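Local coordinates for 5'-nucleotidase SurE (Aquifex aeolicus, PDB 2WQK), which probably removes the phosphate from nucleoside 5'-monophosphates, as a SurE-family nucleotidase that depends on a divalent metal ion, at residues F13-N18 with I133-I138. Residues are numbered along the deposited sequence; the frame is centred on the assembly and turned at random. Where two conformers were deposited one is given.
Sequences FSPGIN and IMFEEI
The ring of F135 lies between the first turn of helix 15-24 and a side chain of its own segment. Over one face sits the backbone of P15 and G16, with G16 N above the ring centre and the carbonyl carbon of P15 offset toward the rim; against the opposite face, 3.5 Å above the plane, rests CG2 of I133. G16 CA comes closest, 3.4 Å from F135 CD1. On the same side as G16, displaced outward past the CD2-CE2 edge, P15 brings its pyrrolidine, its CG 3.6 Å from F135 CE2 and its CB 3.7 Å from F135 CD2. With CG of F135 anti to the carbonyl carbon (chi1 -70°), the phenyl group reaches across to the neighbouring helix start. A CB at G16 would fall about 3.2 Å from F135 CE1, which suggests that the absence of a side chain permits the close approach.

The start of helix 15-24 is fixed from within. S14 stands at its N-cap position, and S14 O accepts from both N18 N and N18 ND2. The amide of N18 approaches at 2.8 Å from ND2 to S14 O, above the carbonyl plane. Beyond the ring, I93 of strand 88-94 also touches F135, a strand that ends at the metal ligand N94; the F135 side chain is about 9 Å from the bound sodium ion. An alanine at F135 would probably leave G16 and I133 without the ring between them, opening a gap where the two helices begin. No hydrogen bond crosses between the segments: two helix N-termini of the alpha/beta SurE fold meet by van der Waals contact, matched to each other by the fit of a flat ring against backbone and proline.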
ATOM      1  N   PHE A  13      -4.910  18.249   6.659  1.00 15.59           N
ATOM      2  CA  PHE A  13      -4.366  19.456   5.984  1.00 16.59           C
ATOM      3  C   PHE A  13      -5.149  19.874   4.719  1.00 15.99           C
ATOM      4  O   PHE A  13      -4.844  20.893   4.070  1.00 18.47           O
ATOM      5  CB  PHE A  13      -2.888  19.195   5.604  1.00 18.25           C
ATOM      6  CG  PHE A  13      -2.703  17.900   4.887  1.00 18.33           C
ATOM      7  CD1 PHE A  13      -2.998  17.811   3.551  1.00 20.22           C
ATOM      8  CD2 PHE A  13      -2.324  16.745   5.573  1.00 19.56           C
ATOM      9  CE1 PHE A  13      -2.901  16.563   2.878  1.00 21.76           C
ATOM     10  CE2 PHE A  13      -2.235  15.531   4.923  1.00 21.35           C
ATOM     11  CZ  PHE A  13      -2.513  15.445   3.584  1.00 22.17           C
ATOM     12  N   SER A  14      -6.159  19.080   4.339  1.00 15.19           N
ATOM     13  CA  SER A  14      -6.811  19.314   3.074  0.50 14.83           C
ATOM     14  C   SER A  14      -7.630  20.606   3.123  1.00 14.68           C
ATOM     15  O   SER A  14      -8.164  20.982   4.182  1.00 15.29           O
ATOM     16  CB  SER A  14      -7.723  18.140   2.708  0.50 14.43           C
ATOM     17  OG  SER A  14      -8.961  18.218   3.386  0.50 14.62           O
ATOM     18  N   PRO A  15      -7.717  21.301   1.986  1.00 15.91           N
ATOM     19  CA  PRO A  15      -8.507  22.541   1.983  1.00 15.76           C
ATOM     20  C   PRO A  15     -10.008  22.317   2.305  1.00 14.53           C
ATOM     21  O   PRO A  15     -10.687  23.181   2.831  1.00 15.96           O
ATOM     22  CB  PRO A  15      -8.343  23.065   0.559  1.00 16.45           C
ATOM     23  CG  PRO A  15      -7.945  21.862  -0.237  1.00 18.37           C
ATOM     24  CD  PRO A  15      -7.098  21.037   0.670  1.00 16.82           C
ATOM     25  N   GLY A  16     -10.543  21.133   1.996  1.00 14.58           N
ATOM     26  CA  GLY A  16     -11.956  20.873   2.215  1.00 13.33           C
ATOM     27  C   GLY A  16     -12.308  20.790   3.696  1.00 12.77           C
ATOM     28  O   GLY A  16     -13.338  21.305   4.100  1.00 14.11           O
ATOM     29  N   ILE A  17     -11.504  20.081   4.479  1.00 12.76           N
ATOM     30  CA  ILE A  17     -11.799  19.923   5.909  1.00 12.26           C
ATOM     31  C   ILE A  17     -11.563  21.262   6.611  1.00 13.62           C
ATOM     32  O   ILE A  17     -12.309  21.647   7.499  1.00 14.21           O
ATOM     33  CB  ILE A  17     -11.036  18.759   6.593  1.00 11.81           C
ATOM     34  CG1 ILE A  17     -11.690  18.424   7.911  1.00 12.59           C
ATOM     35  CG2 ILE A  17      -9.536  18.973   6.675  1.00 12.60           C
ATOM     36  CD1 ILE A  17     -11.095  17.292   8.668  1.00 12.23           C
ATOM     37  N   ASN A  18     -10.527  21.963   6.175  1.00 13.29           N
ATOM     38  CA  ASN A  18     -10.214  23.243   6.843  1.00 14.04           C
ATOM     39  C   ASN A  18     -11.264  24.310   6.521  1.00 13.60           C
ATOM     40  O   ASN A  18     -11.665  25.076   7.415  1.00 14.66           O
ATOM     41  CB  ASN A  18      -8.811  23.652   6.533  1.00 14.64           C
ATOM     42  CG  ASN A  18      -7.820  22.851   7.328  1.00 16.47           C
ATOM     43  OD1 ASN A  18      -7.633  23.106   8.538  1.00 18.47           O
ATOM     44  ND2 ASN A  18      -7.224  21.806   6.691  1.00 16.02           N
ATOM     45  N   ILE A 133     -11.390  23.611  -7.076  1.00 23.47           N
ATOM     46  CA  ILE A 133     -12.583  23.530  -6.264  1.00 21.02           C
ATOM     47  C   ILE A 133     -12.622  24.677  -5.245  1.00 19.30           C
ATOM     48  O   ILE A 133     -11.672  24.869  -4.456  1.00 20.08           O
ATOM     49  CB  ILE A 133     -12.663  22.178  -5.542  1.00 20.49           C
ATOM     50  CG1 ILE A 133     -12.752  21.040  -6.577  1.00 21.68           C
ATOM     51  CG2 ILE A 133     -13.882  22.167  -4.604  1.00 20.26           C
ATOM     52  CD1 ILE A 133     -12.708  19.643  -5.991  1.00 24.68           C
ATOM     53  N   MET A 134     -13.751  25.361  -5.228  1.00 17.83           N
ATOM     54  CA  MET A 134     -13.963  26.514  -4.334  1.00 18.58           C
ATOM     55  C   MET A 134     -14.497  26.056  -2.960  1.00 16.96           C
ATOM     56  O   MET A 134     -15.672  26.247  -2.629  1.00 17.60           O
ATOM     57  CB  MET A 134     -14.934  27.491  -4.980  1.00 19.94           C
ATOM     58  CG  MET A 134     -14.367  28.123  -6.274  1.00 22.64           C
ATOM     59  SD  MET A 134     -15.517  29.258  -7.086  1.00 26.57           S
ATOM     60  CE  MET A 134     -16.560  28.092  -7.952  1.00 26.28           C
ATOM     61  N   PHE A 135     -13.623  25.438  -2.166  1.00 16.62           N
ATOM     62  CA  PHE A 135     -14.044  24.866  -0.881  1.00 16.00           C
ATOM     63  C   PHE A 135     -14.650  25.894   0.067  1.00 16.20           C
ATOM     64  O   PHE A 135     -15.540  25.567   0.810  1.00 16.35           O
ATOM     65  CB  PHE A 135     -12.875  24.166  -0.217  1.00 16.08           C
ATOM     66  CG  PHE A 135     -12.462  22.914  -0.918  1.00 16.12           C
ATOM     67  CD1 PHE A 135     -13.227  21.741  -0.787  1.00 17.07           C
ATOM     68  CD2 PHE A 135     -11.315  22.872  -1.687  1.00 17.46           C
ATOM     69  CE1 PHE A 135     -12.844  20.608  -1.464  1.00 17.74           C
ATOM     70  CE2 PHE A 135     -10.926  21.707  -2.328  1.00 18.67           C
ATOM     71  CZ  PHE A 135     -11.699  20.584  -2.200  1.00 18.21           C
ATOM     72  N   GLU A 136     -14.159  27.147   0.061  1.00 17.09           N
ATOM     73  CA  GLU A 136     -14.764  28.136   0.953  1.00 17.96           C
ATOM     74  C   GLU A 136     -16.164  28.543   0.552  1.00 17.81           C
ATOM     75  O   GLU A 136     -16.984  28.804   1.429  1.00 19.01           O
ATOM     76  CB  GLU A 136     -13.881  29.375   1.103  1.00 18.91           C
ATOM     77  CG  GLU A 136     -12.560  29.041   1.703  1.00 21.30           C
ATOM     78  CD  GLU A 136     -11.723  30.273   1.996  1.00 27.82           C
ATOM     79  OE1 GLU A 136     -12.086  31.365   1.535  1.00 32.71           O
ATOM     80  OE2 GLU A 136     -10.711  30.121   2.685  1.00 31.40           O
ATOM     81  N   GLU A 137     -16.447  28.591  -0.754  1.00 17.45           N
ATOM     82  CA  GLU A 137     -17.796  28.814  -1.218  1.00 18.28           C
ATOM     83  C   GLU A 137     -18.691  27.630  -0.847  1.00 17.60           C
ATOM     84  O   GLU A 137     -19.799  27.804  -0.385  1.00 17.62           O
ATOM     85  CB  GLU A 137     -17.843  29.015  -2.731  1.00 18.85           C
ATOM     86  CG  GLU A 137     -17.092  30.280  -3.221  1.00 20.21           C
ATOM     87  CD  GLU A 137     -17.749  31.546  -2.758  1.00 24.35           C
ATOM     88  OE1 GLU A 137     -18.976  31.650  -2.764  1.00 23.65           O
ATOM     89  OE2 GLU A 137     -17.010  32.482  -2.386  1.00 32.33           O
ATOM     90  N   ILE A 138     -18.188  26.424  -1.067  1.00 17.05           N
ATOM     91  CA  ILE A 138     -18.952  25.222  -0.742  1.00 16.02           C
ATOM     92  C   ILE A 138     -19.282  25.150   0.748  1.00 15.29           C
ATOM     93  O   ILE A 138     -20.395  24.745   1.133  1.00 15.06           O
ATOM     94  CB  ILE A 138     -18.206  23.950  -1.224  1.00 15.95           C
ATOM     95  CG1 ILE A 138     -18.262  23.894  -2.752  1.00 17.86           C
ATOM     96  CG2 ILE A 138     -18.791  22.650  -0.607  1.00 16.41           C
ATOM     97  CD1 ILE A 138     -17.336  22.859  -3.398  1.00 20.22           C
TER